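Long-range contacts in ABC transporter substrate binding protein (Ribose) (Agrobacterium vitis, PDB 4WUT), which probably binds a carbohydrate and delivers it to an ABC transporter for uptake, and here holds beta-D-fucopyranose: residues G149-I154 / N180-I185; L139-M144 / G171-Y176; K213-A218 / L239-F244; V156-A161 / P188-S193. One frame throughout, in Å; residues are numbered along the deposited sequence.

Contact 1. Residues G149-I154 / N180-I185. With CA (calcium ion), chain G.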
loop_
_atom_site.group_PDB
_atom_site.type_symbol
_atom_site.label_atom_id
_atom_site.label_comp_id
_atom_site.label_asym_id
_atom_site.label_seq_id
_atom_site.Cartn_x
_atom_site.Cartn_y
_atom_site.Cartn_z
ATOM N N GLY A 149 0.934 15.631 -20.558
ATOM C CA GLY A 149 1.881 15.661 -21.664
ATOM C C GLY A 149 3.269 15.213 -21.208
ATOM O O GLY A 149 3.433 14.604 -20.140
ATOM N N THR A 150 4.278 15.574 -21.991
ATOM C CA THR A 150 5.597 14.982 -21.827
ATOM C C THR A 150 6.687 15.992 -21.470
ATOM O O THR A 150 7.860 15.606 -21.344
ATOM C CB THR A 150 6.001 14.224 -23.123
ATOM O OG1 THR A 150 5.807 15.068 -24.265
ATOM C CG2 THR A 150 5.164 12.964 -23.281
ATOM N N GLU A 151 6.307 17.256 -21.281
ATOM C CA GLU A 151 7.241 18.329 -20.932
ATOM C C GLU A 151 6.753 19.050 -19.676
ATOM O O GLU A 151 5.564 19.282 -19.503
ATOM C CB GLU A 151 7.377 19.339 -22.080
ATOM C CG GLU A 151 7.956 18.764 -23.351
ATOM C CD GLU A 151 7.754 19.679 -24.557
ATOM O OE1 GLU A 151 7.809 20.917 -24.396
ATOM O OE2 GLU A 151 7.530 19.164 -25.672
ATOM N N GLY A 152 7.670 19.395 -18.788
ATOM C CA GLY A 152 7.307 20.124 -17.587
ATOM C C GLY A 152 7.767 19.392 -16.353
ATOM O O GLY A 152 8.511 18.407 -16.413
ATOM N N LYS A 153 7.270 19.855 -15.216
ATOM C CA LYS A 153 7.711 19.366 -13.920
ATOM C C LYS A 153 6.569 18.660 -13.191
ATOM O O LYS A 153 5.435 19.156 -13.173
ATOM C CB LYS A 153 8.166 20.541 -13.069
ATOM C CG LYS A 153 9.414 21.249 -13.551
ATOM C CD LYS A 153 9.556 22.601 -12.876
ATOM C CE LYS A 153 10.370 22.525 -11.624
ATOM N NZ LYS A 153 10.311 23.806 -10.835
ATOM N N ILE A 154 6.868 17.522 -12.585
ATOM C CA ILE A 154 5.920 16.861 -11.705
ATOM C C ILE A 154 6.614 16.505 -10.389
ATOM O O ILE A 154 7.833 16.364 -10.357
ATOM C CB ILE A 154 5.309 15.598 -12.321
ATOM C CG1 ILE A 154 6.386 14.545 -12.564
ATOM C CG2 ILE A 154 4.508 15.940 -13.600
ATOM C CD1 ILE A 154 5.810 13.190 -12.975
ATOM N N ASN A 180 9.357 7.543 -20.948
ATOM C CA ASN A 180 8.251 7.913 -21.821
ATOM C C ASN A 180 7.942 9.388 -21.886
ATOM O O ASN A 180 6.927 9.786 -22.433
ATOM C CB ASN A 180 7.001 7.109 -21.466
ATOM C CG ASN A 180 7.207 5.645 -21.692
ATOM O OD1 ASN A 180 7.201 5.189 -22.840
ATOM N ND2 ASN A 180 7.461 4.900 -20.633
ATOM N N SER A 181 8.865 10.200 -21.387
ATOM C CA SER A 181 8.683 11.639 -21.392
ATOM C C SER A 181 10.004 12.326 -21.083
ATOM O O SER A 181 11.029 11.659 -20.836
ATOM C CB SER A 181 7.635 12.064 -20.362
ATOM O OG SER A 181 8.184 12.046 -19.055
ATOM N N LYS A 182 9.986 13.651 -21.130
ATOM C CA LYS A 182 11.098 14.420 -20.593
ATOM C C LYS A 182 10.626 15.254 -19.383
ATOM O O LYS A 182 11.189 16.299 -19.085
ATOM C CB LYS A 182 11.788 15.279 -21.659
ATOM C CG LYS A 182 10.884 15.979 -22.656
ATOM C CD LYS A 182 11.686 16.960 -23.509
ATOM C CE LYS A 182 12.707 16.268 -24.389
ATOM N NZ LYS A 182 12.079 15.486 -25.497
ATOM N N LEU A 183 9.594 14.772 -18.696
ATOM C CA LEU A 183 9.159 15.409 -17.452
ATOM C C LEU A 183 10.273 15.386 -16.425
ATOM O O LEU A 183 11.013 14.402 -16.297
ATOM C CB LEU A 183 7.917 14.732 -16.884
ATOM C CG LEU A 183 6.654 14.807 -17.743
ATOM C CD1 LEU A 183 5.547 13.840 -17.297
ATOM C CD2 LEU A 183 6.116 16.235 -17.797
ATOM N N GLN A 184 10.381 16.496 -15.704
ATOM C CA GLN A 184 11.342 16.646 -14.618
ATOM C C GLN A 184 10.686 16.276 -13.319
ATOM O O GLN A 184 9.635 16.819 -13.004
ATOM C CB GLN A 184 11.807 18.097 -14.540
ATOM C CG GLN A 184 12.669 18.399 -13.341
ATOM C CD GLN A 184 13.160 19.837 -13.318
ATOM O OE1 GLN A 184 13.210 20.511 -14.357
ATOM N NE2 GLN A 184 13.523 20.318 -12.127
ATOM N N ILE A 185 11.301 15.374 -12.558
ATOM C CA ILE A 185 10.739 14.947 -11.292
ATOM C C ILE A 185 11.327 15.772 -10.146
ATOM O O ILE A 185 12.544 15.899 -10.020
ATOM C CB ILE A 185 10.965 13.453 -11.057
ATOM C CG1 ILE A 185 10.118 12.638 -12.045
ATOM C CG2 ILE A 185 10.631 13.065 -9.617
ATOM C CD1 ILE A 185 10.477 11.183 -12.104
HETATM CA CA CA G . 13.244 10.509 -21.143
HETATM O O HOH W 1 10.478 18.861 -19.260
HETATM O O HOH W 2 14.634 8.636 -21.808
HETATM O O HOH W 3 15.534 10.881 -20.935
HETATM O O HOH W 4 13.559 11.810 -19.182
#

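Contact 2. Residues L139-M144 / G171-Y176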
loop_
_atom_site.group_PDB
_atom_site.type_symbol
_atom_site.label_atom_id
_atom_site.label_comp_id
_atom_site.label_asym_id
_atom_site.label_seq_id
_atom_site.Cartn_x
_atom_site.Cartn_y
_atom_site.Cartn_z
ATOM N N LEU A 139 0.977 2.311 -14.332
ATOM C CA LEU A 139 -0.366 2.789 -14.723
ATOM C C LEU A 139 -0.539 4.243 -14.269
ATOM O O LEU A 139 -1.123 5.074 -14.974
ATOM C CB LEU A 139 -1.455 1.964 -14.045
ATOM C CG LEU A 139 -2.357 0.980 -14.778
ATOM C CD1 LEU A 139 -1.982 0.672 -16.212
ATOM C CD2 LEU A 139 -2.353 -0.245 -13.922
ATOM N N ALA A 140 -0.089 4.548 -13.062
ATOM C CA ALA A 140 -0.208 5.903 -12.555
ATOM C C ALA A 140 0.593 6.888 -13.427
ATOM O O ALA A 140 0.148 7.991 -13.709
ATOM C CB ALA A 140 0.256 5.983 -11.110
ATOM N N ALA A 141 1.780 6.477 -13.856
ATOM C CA ALA A 141 2.646 7.324 -14.690
ATOM C C ALA A 141 2.047 7.555 -16.073
ATOM O O ALA A 141 2.110 8.663 -16.600
ATOM C CB ALA A 141 4.044 6.691 -14.827
ATOM N N LYS A 142 1.458 6.509 -16.642
ATOM C CA LYS A 142 0.790 6.641 -17.918
ATOM C C LYS A 142 -0.397 7.598 -17.815
ATOM O O LYS A 142 -0.598 8.437 -18.695
ATOM C CB LYS A 142 0.315 5.289 -18.415
ATOM C CG LYS A 142 -0.183 5.374 -19.833
ATOM C CD LYS A 142 -0.653 4.053 -20.366
ATOM C CE LYS A 142 -1.029 4.222 -21.818
ATOM N NZ LYS A 142 -1.387 2.931 -22.469
ATOM N N ALA A 143 -1.179 7.471 -16.746
ATOM C CA ALA A 143 -2.295 8.387 -16.488
ATOM C C ALA A 143 -1.807 9.823 -16.372
ATOM O O ALA A 143 -2.449 10.758 -16.853
ATOM C CB ALA A 143 -3.036 7.993 -15.209
HETATM N N MSE A 144 -0.680 10.000 -15.698
HETATM C CA MSE A 144 -0.091 11.315 -15.547
HETATM C C MSE A 144 0.275 11.921 -16.895
HETATM O O MSE A 144 -0.139 13.029 -17.213
HETATM C CB MSE A 144 1.158 11.224 -14.653
HETATM C CG MSE A 144 1.809 12.552 -14.404
HETATM SE SE MSE A 144 0.758 13.713 -13.223
HETATM C CE MSE A 144 1.202 12.851 -11.538
ATOM N N GLY A 171 9.371 3.260 -7.918
ATOM C CA GLY A 171 10.301 2.977 -8.993
ATOM C C GLY A 171 9.620 2.740 -10.336
ATOM O O GLY A 171 10.117 3.186 -11.374
ATOM N N GLY A 172 8.512 1.997 -10.338
ATOM C CA GLY A 172 7.768 1.768 -11.563
ATOM C C GLY A 172 7.309 3.094 -12.157
ATOM O O GLY A 172 7.432 3.336 -13.364
ATOM N N PHE A 173 6.761 3.951 -11.304
ATOM C CA PHE A 173 6.310 5.275 -11.718
ATOM C C PHE A 173 7.469 6.070 -12.303
ATOM O O PHE A 173 7.400 6.577 -13.422
ATOM C CB PHE A 173 5.709 6.025 -10.515
ATOM C CG PHE A 173 5.153 7.404 -10.855
ATOM C CD1 PHE A 173 3.836 7.566 -11.265
ATOM C CD2 PHE A 173 5.953 8.537 -10.754
ATOM C CE1 PHE A 173 3.333 8.812 -11.559
ATOM C CE2 PHE A 173 5.447 9.780 -11.086
ATOM C CZ PHE A 173 4.137 9.918 -11.470
ATOM N N THR A 174 8.541 6.187 -11.529
ATOM C CA THR A 174 9.654 7.018 -11.893
ATOM C C THR A 174 10.319 6.545 -13.183
ATOM O O THR A 174 10.643 7.346 -14.041
ATOM C CB THR A 174 10.672 7.073 -10.723
ATOM O OG1 THR A 174 10.016 7.608 -9.562
ATOM C CG2 THR A 174 11.850 7.933 -11.085
ATOM N N ASP A 175 10.518 5.242 -13.308
ATOM C CA ASP A 175 11.185 4.702 -14.486
ATOM C C ASP A 175 10.341 4.934 -15.730
ATOM O O ASP A 175 10.874 5.205 -16.823
ATOM C CB ASP A 175 11.455 3.204 -14.319
ATOM C CG ASP A 175 12.510 2.904 -13.261
ATOM O OD1 ASP A 175 13.164 3.843 -12.769
ATOM O OD2 ASP A 175 12.679 1.713 -12.929
ATOM N N TYR A 176 9.025 4.819 -15.574
ATOM C CA TYR A 176 8.117 5.017 -16.722
ATOM C C TYR A 176 8.130 6.468 -17.164
ATOM O O TYR A 176 8.184 6.759 -18.346
ATOM C CB TYR A 176 6.676 4.564 -16.411
ATOM C CG TYR A 176 5.774 4.551 -17.640
ATOM C CD1 TYR A 176 5.159 5.709 -18.075
ATOM C CD2 TYR A 176 5.553 3.381 -18.342
ATOM C CE1 TYR A 176 4.364 5.707 -19.213
ATOM C CE2 TYR A 176 4.779 3.364 -19.467
ATOM C CZ TYR A 176 4.173 4.522 -19.884
ATOM O OH TYR A 176 3.378 4.483 -20.998
HETATM O O HOH W 5 1.837 2.256 -21.429
#

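Contact 3. Residues K213-A218 / L239-F244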
loop_
_atom_site.group_PDB
_atom_site.type_symbol
_atom_site.label_atom_id
_atom_site.label_comp_id
_atom_site.label_asym_id
_atom_site.label_seq_id
_atom_site.Cartn_x
_atom_site.Cartn_y
_atom_site.Cartn_z
ATOM N N LYS A 213 3.226 20.947 -12.997
ATOM C CA LYS A 213 2.130 20.512 -13.841
ATOM C C LYS A 213 1.350 19.339 -13.275
ATOM O O LYS A 213 0.181 19.167 -13.616
ATOM C CB LYS A 213 2.626 20.160 -15.246
ATOM C CG LYS A 213 3.104 21.358 -16.037
ATOM C CD LYS A 213 3.604 20.980 -17.421
ATOM C CE LYS A 213 2.933 21.780 -18.492
ATOM N NZ LYS A 213 3.113 23.242 -18.310
ATOM N N GLY A 214 1.982 18.545 -12.409
ATOM C CA GLY A 214 1.341 17.362 -11.867
ATOM C C GLY A 214 2.022 16.877 -10.606
ATOM O O GLY A 214 3.129 17.307 -10.289
ATOM N N ILE A 215 1.353 15.975 -9.897
ATOM C CA ILE A 215 1.819 15.529 -8.582
ATOM C C ILE A 215 1.211 14.158 -8.283
ATOM O O ILE A 215 0.015 13.910 -8.521
ATOM C CB ILE A 215 1.514 16.593 -7.477
ATOM C CG1 ILE A 215 2.119 16.188 -6.127
ATOM C CG2 ILE A 215 0.014 16.859 -7.368
ATOM C CD1 ILE A 215 2.140 17.349 -5.142
ATOM N N PHE A 216 2.078 13.259 -7.823
ATOM C CA PHE A 216 1.757 11.869 -7.516
ATOM C C PHE A 216 1.899 11.605 -6.023
ATOM O O PHE A 216 2.918 11.929 -5.439
ATOM C CB PHE A 216 2.713 10.976 -8.326
ATOM C CG PHE A 216 2.617 9.507 -8.036
ATOM C CD1 PHE A 216 1.400 8.850 -8.072
ATOM C CD2 PHE A 216 3.763 8.756 -7.776
ATOM C CE1 PHE A 216 1.309 7.490 -7.849
ATOM C CE2 PHE A 216 3.663 7.410 -7.536
ATOM C CZ PHE A 216 2.447 6.785 -7.555
ATOM N N GLY A 217 0.846 11.071 -5.417
ATOM C CA GLY A 217 0.823 10.697 -4.013
ATOM C C GLY A 217 0.729 9.189 -3.886
ATOM O O GLY A 217 -0.293 8.609 -4.253
ATOM N N ALA A 218 1.763 8.536 -3.360
ATOM C CA ALA A 218 1.926 7.116 -3.630
ATOM C C ALA A 218 1.260 6.138 -2.678
ATOM O O ALA A 218 1.372 4.927 -2.857
ATOM C CB ALA A 218 3.416 6.794 -3.771
ATOM N N LEU A 239 -3.535 21.646 -11.440
ATOM C CA LEU A 239 -2.473 20.712 -11.790
ATOM C C LEU A 239 -3.067 19.326 -11.661
ATOM O O LEU A 239 -4.119 19.147 -11.046
ATOM C CB LEU A 239 -1.220 20.871 -10.919
ATOM C CG LEU A 239 -1.229 20.370 -9.476
ATOM C CD1 LEU A 239 0.200 20.400 -8.932
ATOM C CD2 LEU A 239 -2.160 21.231 -8.632
ATOM N N VAL A 240 -2.399 18.349 -12.265
ATOM C CA VAL A 240 -2.899 16.993 -12.342
ATOM C C VAL A 240 -2.372 16.185 -11.164
ATOM O O VAL A 240 -1.179 15.952 -11.039
ATOM C CB VAL A 240 -2.451 16.330 -13.661
ATOM C CG1 VAL A 240 -2.941 14.896 -13.752
ATOM C CG2 VAL A 240 -2.957 17.133 -14.875
ATOM N N ALA A 241 -3.283 15.734 -10.327
ATOM C CA ALA A 241 -2.933 14.961 -9.160
ATOM C C ALA A 241 -3.415 13.512 -9.279
ATOM O O ALA A 241 -4.592 13.252 -9.638
ATOM C CB ALA A 241 -3.517 15.617 -7.921
ATOM N N ILE A 242 -2.507 12.570 -9.027
ATOM C CA ILE A 242 -2.825 11.154 -9.073
ATOM C C ILE A 242 -2.477 10.520 -7.736
ATOM O O ILE A 242 -1.402 10.769 -7.226
ATOM C CB ILE A 242 -2.115 10.469 -10.255
ATOM C CG1 ILE A 242 -2.670 11.077 -11.565
ATOM C CG2 ILE A 242 -2.299 8.963 -10.210
ATOM C CD1 ILE A 242 -2.249 10.399 -12.822
ATOM N N GLY A 243 -3.393 9.734 -7.181
ATOM C CA GLY A 243 -3.150 9.100 -5.899
ATOM C C GLY A 243 -3.159 7.587 -5.955
ATOM O O GLY A 243 -3.263 6.992 -7.027
ATOM N N PHE A 244 -2.981 6.990 -4.776
ATOM C CA PHE A 244 -3.204 5.574 -4.532
ATOM C C PHE A 244 -4.237 5.436 -3.419
ATOM O O PHE A 244 -4.298 6.261 -2.495
ATOM C CB PHE A 244 -1.905 4.837 -4.133
ATOM C CG PHE A 244 -1.263 4.092 -5.270
ATOM C CD1 PHE A 244 -0.613 4.788 -6.276
ATOM C CD2 PHE A 244 -1.320 2.704 -5.353
ATOM C CE1 PHE A 244 -0.018 4.123 -7.332
ATOM C CE2 PHE A 244 -0.712 2.029 -6.398
ATOM C CZ PHE A 244 -0.078 2.752 -7.406
#

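Contact 4. Residues V156-A161 / P188-S193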
loop_
_atom_site.group_PDB
_atom_site.type_symbol
_atom_site.label_atom_id
_atom_site.label_comp_id
_atom_site.label_asym_id
_atom_site.label_seq_id
_atom_site.Cartn_x
_atom_site.Cartn_y
_atom_site.Cartn_z
ATOM N N VAL A 156 6.868 13.949 -6.881
ATOM C CA VAL A 156 6.591 12.624 -6.351
ATOM C C VAL A 156 6.567 12.695 -4.826
ATOM O O VAL A 156 7.607 12.959 -4.182
ATOM C CB VAL A 156 7.649 11.604 -6.803
ATOM C CG1 VAL A 156 7.444 10.293 -6.082
ATOM C CG2 VAL A 156 7.550 11.422 -8.309
HETATM N N MSE A 157 5.384 12.462 -4.273
HETATM C CA MSE A 157 5.143 12.415 -2.829
HETATM C C MSE A 157 5.040 10.950 -2.436
HETATM O O MSE A 157 4.045 10.257 -2.723
HETATM C CB MSE A 157 3.840 13.151 -2.464
HETATM C CG MSE A 157 3.652 14.476 -3.204
HETATM SE SE MSE A 157 5.167 15.728 -3.121
HETATM C CE MSE A 157 5.098 16.224 -1.284
ATOM N N SER A 158 6.088 10.465 -1.762
ATOM C CA SER A 158 6.132 9.085 -1.333
ATOM C C SER A 158 5.962 8.993 0.188
ATOM O O SER A 158 5.622 9.972 0.829
ATOM C CB SER A 158 7.423 8.435 -1.805
ATOM O OG SER A 158 7.394 7.040 -1.536
ATOM N N TYR A 159 6.114 7.787 0.715
ATOM C CA TYR A 159 5.731 7.518 2.091
ATOM C C TYR A 159 6.937 7.097 2.919
ATOM O O TYR A 159 7.595 7.947 3.513
ATOM C CB TYR A 159 4.533 6.531 2.184
ATOM C CG TYR A 159 4.475 5.331 1.297
ATOM C CD1 TYR A 159 4.195 5.457 -0.060
ATOM C CD2 TYR A 159 4.561 4.048 1.821
ATOM C CE1 TYR A 159 4.077 4.365 -0.875
ATOM C CE2 TYR A 159 4.435 2.945 1.010
ATOM C CZ TYR A 159 4.193 3.108 -0.341
ATOM O OH TYR A 159 4.061 2.016 -1.156
ATOM N N VAL A 160 7.209 5.798 2.971
ATOM C CA VAL A 160 8.375 5.294 3.713
ATOM C C VAL A 160 9.385 4.771 2.711
ATOM O O VAL A 160 9.112 3.802 1.979
ATOM C CB VAL A 160 7.970 4.193 4.722
ATOM C CG1 VAL A 160 9.202 3.607 5.428
ATOM C CG2 VAL A 160 6.991 4.737 5.789
ATOM N N ALA A 161 10.545 5.416 2.643
ATOM C CA ALA A 161 11.533 5.075 1.625
ATOM C C ALA A 161 11.991 3.633 1.814
ATOM O O ALA A 161 12.455 3.243 2.893
ATOM C CB ALA A 161 12.715 6.014 1.710
ATOM N N PRO A 188 11.881 12.596 -4.875
ATOM C CA PRO A 188 10.753 12.261 -4.001
ATOM C C PRO A 188 10.840 12.846 -2.609
ATOM O O PRO A 188 11.941 13.114 -2.061
ATOM C CB PRO A 188 10.801 10.742 -3.929
ATOM C CG PRO A 188 12.269 10.421 -4.109
ATOM C CD PRO A 188 12.738 11.427 -5.131
ATOM N N TYR A 189 9.663 13.071 -2.047
ATOM C CA TYR A 189 9.526 13.447 -0.655
ATOM C C TYR A 189 8.949 12.246 0.081
ATOM O O TYR A 189 8.322 11.362 -0.534
ATOM C CB TYR A 189 8.655 14.700 -0.536
ATOM C CG TYR A 189 9.309 15.864 -1.236
ATOM C CD1 TYR A 189 10.351 16.563 -0.642
ATOM C CD2 TYR A 189 8.943 16.220 -2.523
ATOM C CE1 TYR A 189 10.985 17.606 -1.308
ATOM C CE2 TYR A 189 9.584 17.248 -3.182
ATOM C CZ TYR A 189 10.591 17.929 -2.581
ATOM O OH TYR A 189 11.208 18.945 -3.252
ATOM N N TYR A 190 9.192 12.166 1.389
ATOM C CA TYR A 190 8.752 11.015 2.176
ATOM C C TYR A 190 7.903 11.438 3.354
ATOM O O TYR A 190 8.405 12.065 4.304
ATOM C CB TYR A 190 9.933 10.160 2.615
ATOM C CG TYR A 190 10.693 9.588 1.428
ATOM C CD1 TYR A 190 10.185 8.528 0.682
ATOM C CD2 TYR A 190 11.887 10.149 1.030
ATOM C CE1 TYR A 190 10.874 8.023 -0.409
ATOM C CE2 TYR A 190 12.591 9.658 -0.042
ATOM C CZ TYR A 190 12.101 8.601 -0.750
ATOM O OH TYR A 190 12.832 8.140 -1.835
ATOM N N SER A 191 6.628 11.078 3.319
ATOM C CA SER A 191 5.666 11.487 4.337
ATOM C C SER A 191 5.707 10.627 5.597
ATOM O O SER A 191 5.061 10.967 6.596
ATOM C CB SER A 191 4.249 11.373 3.827
ATOM O OG SER A 191 3.925 10.010 3.645
ATOM N N GLN A 192 6.429 9.509 5.560
ATOM C CA GLN A 192 6.392 8.484 6.634
ATOM C C GLN A 192 4.959 7.959 6.890
ATOM O O GLN A 192 4.616 7.484 7.971
ATOM C CB GLN A 192 7.036 8.980 7.944
ATOM C CG GLN A 192 8.403 9.588 7.727
ATOM C CD GLN A 192 9.337 8.626 7.080
ATOM O OE1 GLN A 192 9.242 7.415 7.289
ATOM N NE2 GLN A 192 10.256 9.150 6.294
ATOM N N SER A 193 4.139 8.015 5.835
ATOM C CA SER A 193 2.716 7.628 5.908
ATOM C C SER A 193 1.901 8.445 6.929
ATOM O O SER A 193 0.896 7.977 7.472
ATOM C CB SER A 193 2.539 6.132 6.140
ATOM O OG SER A 193 2.968 5.433 4.966
HETATM O O HOH W 6 11.257 7.247 5.027
#

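Contact 1. Residues G149-I154 / N180-I185
T150 and K182 make the first backbone link between the two segments: K182 N donates to T150 O at 2.9 Å, in the plane of that carbonyl. The next amide, L183 N, passes the same oxygen at a poor angle and is taken instead by S181 OG at 3.1 Å, forming an ST turn. This buried hydroxyl also bonds I177 O in helix 164-180, so it both accepts and donates. S181 O serves a different partner, the calcium ion, which it binds at 2.5 Å; K178 O and three waters supply further ligands. Farther along, Q184 N meets G152 O at 2.8 Å in a nearly straight bond (170°), and I154 N reaches Q184 O at 2.9 Å. These bonds start the parallel pairing of strands 153-158 and 184-190, the two strands of a beta-alpha-beta crossover whose connecting helix is 164-180. Before the strands settle into register, water 1 bridges the backbones: it accepts from G152 N at 2.9 Å and donates to K182 O. L183 packs against the irregular part, its CD2 lying 3.4 Å from E151 C and its CD1 near G149 O, while I145, V148 and I177 pack around it. K153 and Q184 run alongside each other in the same direction on one face of the sheet; the ammonium of K153 is held by a salt bridge to D211 and a hydrogen bond to N209. On the other face the CG1 atoms of I154 and I185 meet at 4.2 Å.

Contact 2. Residues L139-M144 / G171-Y176
F173 meets helix 139-144 at A141, where its ring is set against backbone as much as side chain. CE1 of F173 comes to 3.5 Å from A141 CA, and CD1 reaches the amide N and the methyl of the same alanine. The ring's placement follows from CG standing opposite the backbone N (chi1 -178°), which swings the phenyl group across to the other helix. A140 and M144 lie at the ring's edge; the selenomethionine chain of M144 is bent at both outer torsions and brings its CE to 4.1 Å from F173 CZ. A141 CB is shared between two aromatic side chains one helical turn apart, lying 3.7 Å from F173 CD1 and 3.6 Å from Y176 CD1. Y176 takes much the same first torsion as F173 and crosses the K142 chain at a slant, with K142 CG 3.9 Å from Y176 OH. Here the contact becomes polar: water 5 bonds Y176 OH at 2.7 Å and is only weakly bound by K142 NZ. No direct hydrogen bond joins the two segments. With alanines at the meeting point, the axes of 139-144 and 171-176 approach to 8.2 Å and diverge by 40°, their N-to-C directions running broadly the same way. The buried side of the pair rests on the sheet: F173 stacks with F216 and touches I154 and V156, while A140 and M144 pack on F216 and I242. Two helices layered in this way over one face of a mostly parallel sheet are characteristic of the alpha/beta/alpha lobes of periplasmic sugar-binding proteins.

Contact 3. Residues K213-A218 / L239-F244
I215 and I242 lie at the middle of a parallel ladder joining strands 214-217 and 240-244, which with helix 220-232 between them form a beta-alpha-beta unit of the sugar-binding protein's sheet. The axes of strands 214-217 and 240-244 are 12° apart. I215 O accepts from I242 N at 2.9 Å, and I242 O takes G217 N in a nearly straight bond. On one face, I215 CG2 sits 3.8 Å from A241 CB and also touches L239 CD1, with M226 and I230 of helix 220-232 packed against I215 and A241. The opposite face carries F216, V240 and I242 against helix 133-148. The closest non-bonded approach is at G214, whose CA lies 3.0 Å from V240 O, the oxygen that also accepts from I215 N at 2.8 Å. Just beyond it, K213 marks the solvent end: its carbonyl still accepts from V240 N at 3.0 Å, but its exposed side chain points away from the other strand. The far end is instead buried and faces the ligand pocket. There A218 O bonds R169, a residue of the fucose site, and F244 packs on R169 with its own side chain near the sugar. F216 and F244 meet rim to rim, their planes at 67° and neither ring over the other's face. F216 CZ approaches F244 CE1 to 3.6 Å, while F244 CB rests 3.5 Å from A218 O.

Contact 4. Residues V156-A161 / P188-S193
V156 and P188 lie in the later half of the parallel pairing of strands 153-158 and 184-190; here Y189 N donates to V156 O at 3.0 Å and S158 N to Y189 O at 2.7 Å. The axes of 156-158 and 188-190 diverge by 27°. P188 follows a cis peptide bond, and S191 N continues the ladder to S158 O before both chains leave the sheet. Q192 N then bonds Y159 O at 2.8 Å from above the carbonyl plane, well off a lone pair. S191 OG accepts from S193 N in an ST turn and is also hydrogen-bonded to T222, while Q192 and S193 both adopt left-handed backbone angles. These turns follow the carboxy ends of strands 153-158 and 184-190, where parallel alpha/beta folds commonly place their ligand sites; Y159 here touches the bound fucose, and its hydroxyl is hydrogen-bonded to S165, also of the pocket. S193 OG packs 3.4 Å from Y159 CB and is hydrogen-bonded to the pocket residues E65 and N219. In the loop after strand 153-158, A161 lays its methyl over one face of the Y190 ring, A161 CB 3.5 Å from Y190 CE1, a CH-pi contact. S158 CB also approaches this ring, while its OG is bonded to E166. On the other face of the sheet, the side chain of selenomethionine M157, bent at chi2 and chi3, makes an oblique Met-aromatic contact, its SE 3.9 Å from Y189 CD2. Water 6 accepts from A161 N at 3.1 Å; its link to the Q192 side chain is doubtful.

In the fold
From the N terminus, contacts 2, 1 and 4 open in turn on helix 133-148 and strand 153-158, then close in the same order on helix 164-180 and strand 184-190 with the turn after it. Their loops therefore cross one another. Contacts 1 and 4 fasten the two ends of one strand pair, whereas contact 2 joins the helices before and after its first strand. Contact 3 opens only after these have closed, and its loop carries helix 220-232. It lies in series with the others but shares their sheet: strand 214-217 neighbours strand 153-158, linked by K153-K213 and by M157 with F216 and A218. F173 and M144 carry contact 2 onto that sheet.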